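Local coordinates for DNA mismatch repair protein MLH3 (Saccharomyces cerevisiae S288C, PDB 6RMN), which takes part in DNA mismatch repair as a subunit of the MutLbeta heterodimer, correcting insertion-deletion loops, and is represented here by its zinc-binding C-terminal portion, at residues B[89-103]-B[144-158]. Residues are numbered along the deposited sequence; the frame is centred on the assembly and turned at random.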
loop_
_atom_site.group_PDB
_atom_site.type_symbol
_atom_site.label_atom_id
_atom_site.label_comp_id
_atom_site.label_asym_id
_atom_site.label_seq_id
_atom_site.Cartn_x
_atom_site.Cartn_y
_atom_site.Cartn_z
ATOM N N GLU B 89 6.199 52.914 -19.585
ATOM C CA GLU B 89 5.596 51.616 -19.894
ATOM C C GLU B 89 5.900 51.240 -21.337
ATOM O O GLU B 89 6.268 50.094 -21.601
ATOM C CB GLU B 89 4.079 51.633 -19.654
ATOM C CG GLU B 89 3.698 51.779 -18.192
ATOM C CD GLU B 89 2.213 51.832 -17.890
ATOM O OE1 GLU B 89 1.421 52.182 -18.795
ATOM O OE2 GLU B 89 1.845 51.535 -16.732
ATOM N N ALA B 90 5.776 52.219 -22.256
ATOM C CA ALA B 90 6.043 52.073 -23.687
ATOM C C ALA B 90 7.510 51.719 -23.940
ATOM O O ALA B 90 7.780 50.868 -24.784
ATOM C CB ALA B 90 5.673 53.355 -24.424
ATOM N N ASP B 91 8.446 52.349 -23.191
ATOM C CA ASP B 91 9.886 52.086 -23.278
ATOM C C ASP B 91 10.195 50.673 -22.768
ATOM O O ASP B 91 10.970 49.953 -23.402
ATOM C CB ASP B 91 10.688 53.153 -22.502
ATOM C CG ASP B 91 10.646 54.571 -23.082
ATOM O OD1 ASP B 91 9.893 54.801 -24.068
ATOM O OD2 ASP B 91 11.358 55.455 -22.547
ATOM N N LEU B 92 9.539 50.263 -21.659
ATOM C CA LEU B 92 9.642 48.935 -21.050
ATOM C C LEU B 92 9.182 47.843 -22.036
ATOM O O LEU B 92 9.877 46.839 -22.184
ATOM C CB LEU B 92 8.822 48.898 -19.746
ATOM C CG LEU B 92 8.943 47.692 -18.814
ATOM C CD1 LEU B 92 10.382 47.448 -18.376
ATOM C CD2 LEU B 92 8.087 47.895 -17.585
ATOM N N PHE B 93 8.059 48.069 -22.751
ATOM C CA PHE B 93 7.561 47.131 -23.762
ATOM C C PHE B 93 8.445 47.097 -25.009
ATOM O O PHE B 93 8.666 46.023 -25.579
ATOM C CB PHE B 93 6.086 47.391 -24.120
ATOM C CG PHE B 93 5.103 46.899 -23.083
ATOM C CD1 PHE B 93 5.032 45.550 -22.750
ATOM C CD2 PHE B 93 4.212 47.777 -22.475
ATOM C CE1 PHE B 93 4.134 45.102 -21.783
ATOM C CE2 PHE B 93 3.300 47.324 -21.519
ATOM C CZ PHE B 93 3.263 45.988 -21.183
ATOM N N LYS B 94 8.988 48.263 -25.400
ATOM C CA LYS B 94 9.916 48.409 -26.529
ATOM C C LYS B 94 11.174 47.573 -26.261
ATOM O O LYS B 94 11.620 46.829 -27.139
ATOM C CB LYS B 94 10.293 49.887 -26.732
ATOM C CG LYS B 94 10.390 50.293 -28.195
ATOM C CD LYS B 94 10.599 51.796 -28.339
ATOM C CE LYS B 94 10.521 52.250 -29.777
ATOM N NZ LYS B 94 10.697 53.723 -29.901
ATOM N N HIS B 95 11.688 47.657 -25.017
ATOM C CA HIS B 95 12.858 46.945 -24.515
ATOM C C HIS B 95 12.671 45.430 -24.510
ATOM O O HIS B 95 13.625 44.719 -24.817
ATOM C CB HIS B 95 13.191 47.440 -23.090
ATOM C CG HIS B 95 14.492 46.949 -22.535
ATOM N ND1 HIS B 95 14.608 45.695 -21.966
ATOM C CD2 HIS B 95 15.682 47.585 -22.434
ATOM C CE1 HIS B 95 15.861 45.599 -21.551
ATOM N NE2 HIS B 95 16.547 46.712 -21.809
ATOM N N TYR B 96 11.470 44.932 -24.134
ATOM C CA TYR B 96 11.228 43.487 -24.024
ATOM C C TYR B 96 10.343 42.879 -25.133
ATOM O O TYR B 96 9.897 41.744 -24.975
ATOM C CB TYR B 96 10.676 43.141 -22.628
ATOM C CG TYR B 96 11.685 43.341 -21.517
ATOM C CD1 TYR B 96 12.848 42.575 -21.453
ATOM C CD2 TYR B 96 11.467 44.279 -20.510
ATOM C CE1 TYR B 96 13.767 42.740 -20.422
ATOM C CE2 TYR B 96 12.384 44.453 -19.473
ATOM C CZ TYR B 96 13.535 43.683 -19.436
ATOM O OH TYR B 96 14.452 43.855 -18.427
ATOM N N GLN B 97 10.159 43.582 -26.276
ATOM C CA GLN B 97 9.365 43.086 -27.418
ATOM C C GLN B 97 9.804 41.684 -27.893
ATOM O O GLN B 97 8.964 40.808 -28.088
ATOM C CB GLN B 97 9.394 44.101 -28.575
ATOM C CG GLN B 97 8.393 43.793 -29.682
ATOM C CD GLN B 97 8.659 44.599 -30.917
ATOM O OE1 GLN B 97 8.376 45.795 -30.973
ATOM N NE2 GLN B 97 9.207 43.957 -31.937
ATOM N N SER B 98 11.123 41.487 -28.039
ATOM C CA SER B 98 11.810 40.254 -28.452
ATOM C C SER B 98 11.519 39.106 -27.480
ATOM O O SER B 98 11.292 37.966 -27.907
ATOM C CB SER B 98 13.314 40.504 -28.516
ATOM O OG SER B 98 13.795 41.025 -27.284
ATOM N N GLU B 99 11.513 39.418 -26.173
ATOM C CA GLU B 99 11.227 38.464 -25.106
ATOM C C GLU B 99 9.767 37.969 -25.148
ATOM O O GLU B 99 9.537 36.754 -25.090
ATOM C CB GLU B 99 11.605 39.066 -23.742
ATOM C CG GLU B 99 11.934 38.042 -22.670
ATOM C CD GLU B 99 12.804 36.873 -23.091
ATOM O OE1 GLU B 99 13.857 37.110 -23.726
ATOM O OE2 GLU B 99 12.430 35.718 -22.782
ATOM N N PHE B 100 8.795 38.897 -25.325
ATOM C CA PHE B 100 7.366 38.548 -25.405
ATOM C C PHE B 100 7.009 37.711 -26.634
ATOM O O PHE B 100 6.074 36.921 -26.550
ATOM C CB PHE B 100 6.475 39.791 -25.307
ATOM C CG PHE B 100 6.266 40.295 -23.896
ATOM C CD1 PHE B 100 5.306 39.720 -23.069
ATOM C CD2 PHE B 100 7.028 41.346 -23.394
ATOM C CE1 PHE B 100 5.109 40.192 -21.764
ATOM C CE2 PHE B 100 6.834 41.813 -22.092
ATOM C CZ PHE B 100 5.877 41.233 -21.285
ATOM N N LYS B 101 7.754 37.867 -27.765
ATOM C CA LYS B 101 7.545 37.100 -29.011
ATOM C C LYS B 101 7.750 35.593 -28.788
ATOM O O LYS B 101 7.056 34.794 -29.410
ATOM C CB LYS B 101 8.467 37.588 -30.158
ATOM C CG LYS B 101 8.214 39.014 -30.660
ATOM C CD LYS B 101 7.144 39.105 -31.762
ATOM C CE LYS B 101 6.865 40.534 -32.174
ATOM N NZ LYS B 101 5.645 40.634 -33.017
ATOM N N LYS B 102 8.676 35.212 -27.893
ATOM C CA LYS B 102 8.978 33.808 -27.552
ATOM C C LYS B 102 7.786 33.088 -26.899
ATOM O O LYS B 102 7.702 31.860 -26.961
ATOM C CB LYS B 102 10.196 33.731 -26.613
ATOM C CG LYS B 102 11.470 34.332 -27.188
ATOM C CD LYS B 102 12.537 34.449 -26.122
ATOM C CE LYS B 102 13.733 35.194 -26.638
ATOM N NZ LYS B 102 14.808 35.280 -25.625
ATOM N N TRP B 103 6.885 33.855 -26.260
ATOM C CA TRP B 103 5.690 33.344 -25.594
ATOM C C TRP B 103 4.414 33.555 -26.419
ATOM O O TRP B 103 3.321 33.410 -25.885
ATOM C CB TRP B 103 5.553 33.969 -24.195
ATOM C CG TRP B 103 6.720 33.677 -23.303
ATOM C CD1 TRP B 103 7.739 34.528 -22.977
ATOM C CD2 TRP B 103 7.033 32.416 -22.690
ATOM N NE1 TRP B 103 8.645 33.886 -22.160
ATOM C CE2 TRP B 103 8.242 32.584 -21.979
ATOM C CE3 TRP B 103 6.400 31.160 -22.664
ATOM C CZ2 TRP B 103 8.812 31.555 -21.221
ATOM C CZ3 TRP B 103 6.981 30.135 -21.932
ATOM C CH2 TRP B 103 8.191 30.328 -21.250
ATOM N N LEU B 144 2.455 43.784 -18.001
ATOM C CA LEU B 144 3.263 44.654 -17.143
ATOM C C LEU B 144 3.932 43.857 -16.037
ATOM O O LEU B 144 5.102 44.100 -15.754
ATOM C CB LEU B 144 2.433 45.783 -16.520
ATOM C CG LEU B 144 2.231 47.016 -17.369
ATOM C CD1 LEU B 144 1.120 47.857 -16.810
ATOM C CD2 LEU B 144 3.515 47.842 -17.483
ATOM N N GLN B 145 3.192 42.916 -15.414
ATOM C CA GLN B 145 3.675 42.031 -14.348
ATOM C C GLN B 145 4.934 41.270 -14.820
ATOM O O GLN B 145 5.958 41.331 -14.134
ATOM C CB GLN B 145 2.555 41.074 -13.904
ATOM C CG GLN B 145 2.866 40.197 -12.694
ATOM C CD GLN B 145 1.864 39.067 -12.597
ATOM O OE1 GLN B 145 1.679 38.275 -13.534
ATOM N NE2 GLN B 145 1.185 38.967 -11.463
ATOM N N HIS B 146 4.882 40.652 -16.027
ATOM C CA HIS B 146 6.033 39.968 -16.608
ATOM C C HIS B 146 7.192 40.914 -16.969
ATOM O O HIS B 146 8.347 40.572 -16.704
ATOM C CB HIS B 146 5.657 39.084 -17.798
ATOM C CG HIS B 146 6.796 38.202 -18.219
ATOM N ND1 HIS B 146 7.388 37.310 -17.331
ATOM C CD2 HIS B 146 7.445 38.132 -19.404
ATOM C CE1 HIS B 146 8.357 36.719 -18.006
ATOM N NE2 HIS B 146 8.433 37.177 -19.255
ATOM N N ALA B 147 6.887 42.097 -17.554
ATOM C CA ALA B 147 7.880 43.115 -17.919
ATOM C C ALA B 147 8.643 43.592 -16.676
ATOM O O ALA B 147 9.866 43.757 -16.734
ATOM C CB ALA B 147 7.197 44.293 -18.602
ATOM N N HIS B 148 7.919 43.802 -15.550
ATOM C CA HIS B 148 8.507 44.204 -14.270
ATOM C C HIS B 148 9.280 43.044 -13.661
ATOM O O HIS B 148 10.319 43.273 -13.057
ATOM C CB HIS B 148 7.446 44.732 -13.288
ATOM C CG HIS B 148 6.902 46.074 -13.657
ATOM N ND1 HIS B 148 7.730 47.179 -13.804
ATOM C CD2 HIS B 148 5.625 46.454 -13.885
ATOM C CE1 HIS B 148 6.933 48.179 -14.144
ATOM N NE2 HIS B 148 5.658 47.791 -14.200
ATOM N N ASP B 149 8.810 41.796 -13.858
ATOM C CA ASP B 149 9.517 40.609 -13.374
ATOM C C ASP B 149 10.914 40.534 -14.009
ATOM O O ASP B 149 11.901 40.322 -13.307
ATOM C CB ASP B 149 8.691 39.318 -13.617
ATOM C CG ASP B 149 7.683 39.013 -12.520
ATOM O OD1 ASP B 149 7.752 39.670 -11.445
ATOM O OD2 ASP B 149 6.833 38.106 -12.722
ATOM N N LEU B 150 10.987 40.803 -15.322
ATOM C CA LEU B 150 12.216 40.814 -16.107
ATOM C C LEU B 150 13.122 41.952 -15.711
ATOM O O LEU B 150 14.310 41.722 -15.471
ATOM C CB LEU B 150 11.907 40.883 -17.612
ATOM C CG LEU B 150 11.243 39.657 -18.216
ATOM C CD1 LEU B 150 10.534 40.004 -19.512
ATOM C CD2 LEU B 150 12.238 38.541 -18.421
ATOM N N LYS B 151 12.566 43.173 -15.603
ATOM C CA LYS B 151 13.355 44.343 -15.258
ATOM C C LYS B 151 13.833 44.329 -13.793
ATOM O O LYS B 151 14.888 44.897 -13.511
ATOM C CB LYS B 151 12.626 45.654 -15.643
ATOM C CG LYS B 151 11.725 46.291 -14.580
ATOM C CD LYS B 151 12.069 47.761 -14.410
ATOM C CE LYS B 151 11.427 48.394 -13.200
ATOM N NZ LYS B 151 11.950 49.775 -12.966
ATOM N N ASP B 152 13.091 43.666 -12.883
ATOM C CA ASP B 152 13.446 43.621 -11.464
ATOM C C ASP B 152 14.234 42.355 -11.056
ATOM O O ASP B 152 14.485 42.147 -9.861
ATOM C CB ASP B 152 12.206 43.842 -10.577
ATOM C CG ASP B 152 11.659 45.264 -10.642
ATOM O OD1 ASP B 152 12.472 46.218 -10.686
ATOM O OD2 ASP B 152 10.421 45.422 -10.634
ATOM N N PHE B 153 14.717 41.581 -12.065
ATOM C CA PHE B 153 15.554 40.376 -11.935
ATOM C C PHE B 153 14.890 39.288 -11.095
ATOM O O PHE B 153 15.574 38.535 -10.403
ATOM C CB PHE B 153 16.989 40.701 -11.427
ATOM C CG PHE B 153 17.530 42.030 -11.877
ATOM C CD1 PHE B 153 18.057 42.188 -13.153
ATOM C CD2 PHE B 153 17.483 43.138 -11.039
ATOM C CE1 PHE B 153 18.522 43.429 -13.583
ATOM C CE2 PHE B 153 17.954 44.380 -11.469
ATOM C CZ PHE B 153 18.458 44.517 -12.741
ATOM N N LYS B 154 13.558 39.211 -11.163
ATOM C CA LYS B 154 12.749 38.217 -10.457
ATOM C C LYS B 154 12.447 37.032 -11.391
ATOM O O LYS B 154 12.036 35.961 -10.939
ATOM C CB LYS B 154 11.467 38.862 -9.910
ATOM C CG LYS B 154 11.729 39.750 -8.704
ATOM C CD LYS B 154 10.446 40.331 -8.164
ATOM C CE LYS B 154 10.692 41.406 -7.139
ATOM N NZ LYS B 154 9.414 41.889 -6.558
ATOM N N LYS B 155 12.648 37.245 -12.704
ATOM C CA LYS B 155 12.523 36.260 -13.779
ATOM C C LYS B 155 13.592 36.568 -14.817
ATOM O O LYS B 155 13.751 37.728 -15.198
ATOM C CB LYS B 155 11.119 36.266 -14.402
ATOM C CG LYS B 155 10.165 35.370 -13.630
ATOM C CD LYS B 155 8.974 34.951 -14.420
ATOM C CE LYS B 155 7.911 34.445 -13.484
ATOM N NZ LYS B 155 8.110 33.018 -13.134
ATOM N N LEU B 156 14.377 35.560 -15.218
ATOM C CA LEU B 156 15.421 35.801 -16.211
ATOM C C LEU B 156 14.903 35.477 -17.610
ATOM O O LEU B 156 13.901 34.764 -17.708
ATOM C CB LEU B 156 16.784 35.131 -15.882
ATOM C CG LEU B 156 16.852 33.649 -15.550
ATOM C CD1 LEU B 156 16.934 32.798 -16.815
ATOM C CD2 LEU B 156 18.097 33.365 -14.748
ATOM N N PRO B 157 15.490 36.050 -18.695
ATOM C CA PRO B 157 14.944 35.797 -20.045
ATOM C C PRO B 157 15.127 34.369 -20.558
ATOM O O PRO B 157 16.021 33.654 -20.101
ATOM C CB PRO B 157 15.680 36.821 -20.930
ATOM C CG PRO B 157 16.374 37.761 -19.982
ATOM C CD PRO B 157 16.651 36.963 -18.762
ATOM N N MET B 158 14.264 33.960 -21.503
ATOM C CA MET B 158 14.293 32.635 -22.122
ATOM C C MET B 158 15.482 32.498 -23.049
ATOM O O MET B 158 15.479 33.084 -24.130
ATOM C CB MET B 158 13.001 32.370 -22.918
ATOM C CG MET B 158 11.980 31.581 -22.168
ATOM S SD MET B 158 12.507 29.940 -21.626
ATOM C CE MET B 158 12.468 29.074 -23.131
HETATM O O HOH W 1 10.460 35.639 -20.951
#
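E99 and K102 grip the chain at M158, beyond the end of helix 144-151. The E99 carboxylate divides its work: OE2 takes the backbone N-H of M158 at 2.8 Å from N, a nearly straight bond arriving from above the carboxylate plane, while OE1 pairs with K102 NZ on its syn side. That ammonium also donates to the carbonyl O of M158, NZ to O 2.7 Å, so both backbone polar groups of M158 are held. A bend at chi2 (43°) turns the E99 carboxylate toward P157 and M158.

Water 1 donates to E99 OE2, accepts from W103 NE1 and hydrogen-bonds H146 NE2, lying in plane at the edges of both rings. F100 offers its face to the edge of H146, planes at 86° and centroids 5.5 Å apart; the W103 and H146 rings meet obliquely. M158 CG presses on W103 CZ2 (3.3 Å), its sulfur farther off in an oblique Met-aromatic contact; V68 of helix 48-69 touches both residues.

Outward, the axes of the helical segments 89-101 and 144-151 cross at 77°. A147 CB sits against L92, F93 and F100. L150 CB lies over one face of the Y96 ring, whose other face carries H95 ND1. L92 CD2 covers the H148 ring face, 4.0 Å from its centroid, and the F93 ring edge reaches L144.

Apolar packing thus joins the helices, while a buried glutamate, paired with a lysine and hydrogen-bonded by a water, ties down the chain that follows helix 144-151; the nearby ammonium would probably favour the charged form of E99.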